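Long-range contact in nitric oxide dioxygenase (Rhodothermus marinus DSM 4252, PDB 6WK3), which binds heme in a globin fold, probably serves naturally as a nitric oxide dioxygenase, and works in this engineered form as a carbene transferase: residues R11-Q22 with L61-D69. The protein carries 1 engineered substitution. Numbering follows the deposited sequence.
Sequences RQLVRASVPALQ and LLAYARSID
Antiparallel helix packing in the globin fold joins Val18, Leu21 and Ala65 where helix 18-39 runs along the end of helix 50-66, while helix 8-16 packs on Ala65 and the turn that follows; the axes of 18-22 and 61-66 lie 162° apart. Ala65 CB meets Val18 CG2 at 3.5 Å, and Leu21 CD1 reaches the same methyl. Val14 CG1, swung opposite its backbone N (chi1 163°), lies over Ala65 and against Ile68 CG1, the two side chains crossing at about a right angle. Val18 CG1 covers one face of the Arg66 guanidinium, which grips Gln22 OE1 end-on, NH2 in the carbonyl plane on a lone pair at 2.7 Å, NH1 above the plane at 2.8 Å. A serine in place of Val18 would probably open a gap over Ala65 CB and strip apolar cover from the guanidinium. At the other end Asp69 joins two arginines: Arg11 NH1 forms a salt bridge to OD1, modelled too short for its length to be trusted, and Arg15 NE a weak one to OD2. The Leu61 side chain lies about 5 Å from the heme. An apolar seam between polar and charged, more exposed ends thus ties the N-terminal helices to a heme-pocket helix of the globin fold.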
# COMPACT_ATOMS: atom_id res chain seq x y z
N ARG A 11 -29.41 -2.27 -5.30
CA ARG A 11 -29.16 -2.23 -3.87
C ARG A 11 -29.94 -3.32 -3.14
O ARG A 11 -29.44 -3.91 -2.17
CB ARG A 11 -29.51 -0.86 -3.30
CG ARG A 11 -28.65 0.28 -3.82
CD ARG A 11 -28.81 1.53 -2.97
NE ARG A 11 -30.06 2.23 -3.24
CZ ARG A 11 -31.08 2.30 -2.39
NH1 ARG A 11 -31.01 1.70 -1.20
NH2 ARG A 11 -32.18 2.98 -2.71
N GLN A 12 -31.17 -3.58 -3.57
CA GLN A 12 -31.99 -4.59 -2.89
C GLN A 12 -31.42 -5.99 -3.09
O GLN A 12 -31.39 -6.79 -2.15
CB GLN A 12 -33.43 -4.51 -3.39
N LEU A 13 -30.97 -6.30 -4.31
CA LEU A 13 -30.43 -7.63 -4.57
C LEU A 13 -29.04 -7.80 -3.96
O LEU A 13 -28.71 -8.88 -3.46
CB LEU A 13 -30.39 -7.89 -6.08
CG LEU A 13 -31.74 -8.16 -6.74
CD1 LEU A 13 -31.69 -7.88 -8.23
CD2 LEU A 13 -32.18 -9.59 -6.48
N VAL A 14 -28.21 -6.75 -4.00
CA VAL A 14 -26.90 -6.83 -3.37
C VAL A 14 -27.04 -6.97 -1.86
O VAL A 14 -26.32 -7.75 -1.22
CB VAL A 14 -26.04 -5.61 -3.74
CG1 VAL A 14 -24.87 -5.47 -2.78
CG2 VAL A 14 -25.55 -5.72 -5.17
N ARG A 15 -27.98 -6.22 -1.26
CA ARG A 15 -28.23 -6.34 0.17
C ARG A 15 -28.67 -7.75 0.53
O ARG A 15 -28.32 -8.27 1.59
CB ARG A 15 -29.30 -5.33 0.59
CG ARG A 15 -29.07 -4.63 1.92
CD ARG A 15 -30.30 -3.80 2.33
NE ARG A 15 -30.75 -2.91 1.27
CZ ARG A 15 -31.95 -2.96 0.69
NH1 ARG A 15 -32.84 -3.86 1.07
NH2 ARG A 15 -32.25 -2.09 -0.27
N ALA A 16 -29.43 -8.39 -0.36
CA ALA A 16 -29.98 -9.71 -0.06
C ALA A 16 -28.94 -10.81 -0.15
O ALA A 16 -29.13 -11.87 0.46
CB ALA A 16 -31.16 -10.01 -1.00
N SER A 17 -27.84 -10.60 -0.87
CA SER A 17 -26.80 -11.61 -0.95
C SER A 17 -25.87 -11.60 0.25
O SER A 17 -24.99 -12.47 0.33
CB SER A 17 -25.98 -11.46 -2.24
OG SER A 17 -25.63 -10.11 -2.49
N VAL A 18 -26.03 -10.66 1.19
CA VAL A 18 -25.14 -10.62 2.36
C VAL A 18 -25.11 -11.95 3.09
O VAL A 18 -24.01 -12.42 3.44
CB VAL A 18 -25.49 -9.43 3.26
CG1 VAL A 18 -24.96 -9.64 4.67
CG2 VAL A 18 -24.92 -8.15 2.69
N PRO A 19 -26.24 -12.63 3.36
CA PRO A 19 -26.14 -13.96 3.99
C PRO A 19 -25.28 -14.95 3.23
O PRO A 19 -24.54 -15.72 3.85
CB PRO A 19 -27.61 -14.41 4.06
CG PRO A 19 -28.36 -13.13 4.21
CD PRO A 19 -27.64 -12.15 3.33
N ALA A 20 -25.34 -14.96 1.89
CA ALA A 20 -24.47 -15.84 1.11
C ALA A 20 -23.01 -15.41 1.19
O ALA A 20 -22.11 -16.26 1.20
CB ALA A 20 -24.92 -15.88 -0.35
N LEU A 21 -22.75 -14.10 1.24
CA LEU A 21 -21.38 -13.62 1.33
C LEU A 21 -20.78 -13.89 2.70
O LEU A 21 -19.58 -14.16 2.81
CB LEU A 21 -21.32 -12.13 1.00
CG LEU A 21 -21.37 -11.76 -0.48
CD1 LEU A 21 -21.35 -10.25 -0.65
CD2 LEU A 21 -20.23 -12.39 -1.25
N GLN A 22 -21.59 -13.83 3.76
CA GLN A 22 -21.08 -14.17 5.09
C GLN A 22 -20.55 -15.60 5.12
O GLN A 22 -19.64 -15.90 5.90
CB GLN A 22 -22.18 -14.00 6.14
CG GLN A 22 -22.57 -12.56 6.38
CD GLN A 22 -23.68 -12.43 7.41
OE1 GLN A 22 -23.67 -11.52 8.25
NE2 GLN A 22 -24.65 -13.34 7.36
N LEU A 61 -15.84 -7.29 -0.11
CA LEU A 61 -17.12 -7.65 -0.72
C LEU A 61 -18.23 -7.67 0.32
O LEU A 61 -19.29 -7.08 0.12
CB LEU A 61 -17.01 -9.00 -1.43
CG LEU A 61 -16.16 -9.03 -2.70
CD1 LEU A 61 -16.10 -10.46 -3.22
CD2 LEU A 61 -16.69 -8.08 -3.76
N LEU A 62 -17.98 -8.34 1.45
CA LEU A 62 -18.97 -8.38 2.53
C LEU A 62 -19.30 -6.98 3.03
O LEU A 62 -20.48 -6.61 3.14
CB LEU A 62 -18.45 -9.26 3.66
CG LEU A 62 -19.44 -9.60 4.77
CD1 LEU A 62 -20.76 -10.07 4.19
CD2 LEU A 62 -18.84 -10.66 5.68
N ALA A 63 -18.28 -6.19 3.35
CA ALA A 63 -18.53 -4.85 3.87
C ALA A 63 -19.26 -3.98 2.85
O ALA A 63 -20.18 -3.24 3.21
CB ALA A 63 -17.21 -4.19 4.29
N TYR A 64 -18.88 -4.08 1.58
CA TYR A 64 -19.52 -3.30 0.53
C TYR A 64 -20.99 -3.68 0.39
O TYR A 64 -21.84 -2.81 0.21
CB TYR A 64 -18.78 -3.53 -0.78
CG TYR A 64 -19.29 -2.74 -1.97
CD1 TYR A 64 -19.65 -1.40 -1.85
CD2 TYR A 64 -19.38 -3.33 -3.22
CE1 TYR A 64 -20.09 -0.68 -2.95
CE2 TYR A 64 -19.82 -2.63 -4.32
CZ TYR A 64 -20.17 -1.31 -4.18
OH TYR A 64 -20.61 -0.63 -5.29
N ALA A 65 -21.30 -4.97 0.46
CA ALA A 65 -22.68 -5.40 0.37
C ALA A 65 -23.47 -4.96 1.60
O ALA A 65 -24.65 -4.61 1.49
CB ALA A 65 -22.75 -6.92 0.19
N ARG A 66 -22.83 -4.95 2.77
CA ARG A 66 -23.49 -4.48 3.99
C ARG A 66 -23.72 -2.97 3.99
O ARG A 66 -24.48 -2.47 4.82
CB ARG A 66 -22.65 -4.84 5.22
CG ARG A 66 -22.58 -6.32 5.57
CD ARG A 66 -22.29 -6.47 7.05
NE ARG A 66 -21.62 -7.71 7.39
CZ ARG A 66 -22.23 -8.78 7.89
NH1 ARG A 66 -23.54 -8.76 8.10
NH2 ARG A 66 -21.53 -9.87 8.18
N SER A 67 -23.06 -2.24 3.10
CA SER A 67 -23.11 -0.79 3.10
C SER A 67 -23.45 -0.26 1.71
O SER A 67 -23.04 0.84 1.34
CB SER A 67 -21.79 -0.20 3.60
OG SER A 67 -21.70 1.18 3.33
N ILE A 68 -24.19 -1.05 0.93
CA ILE A 68 -24.51 -0.66 -0.43
C ILE A 68 -25.47 0.54 -0.46
O ILE A 68 -25.52 1.26 -1.47
CB ILE A 68 -25.08 -1.87 -1.20
CG1 ILE A 68 -25.10 -1.60 -2.71
CG2 ILE A 68 -26.47 -2.22 -0.71
CD1 ILE A 68 -23.74 -1.30 -3.29
N ASP A 69 -26.21 0.79 0.62
CA ASP A 69 -27.07 1.98 0.67
C ASP A 69 -26.29 3.24 1.01
O ASP A 69 -26.71 4.34 0.63
CB ASP A 69 -28.20 1.79 1.69
CG ASP A 69 -29.19 0.70 1.28
OD1 ASP A 69 -29.38 0.48 0.06
OD2 ASP A 69 -29.77 0.07 2.18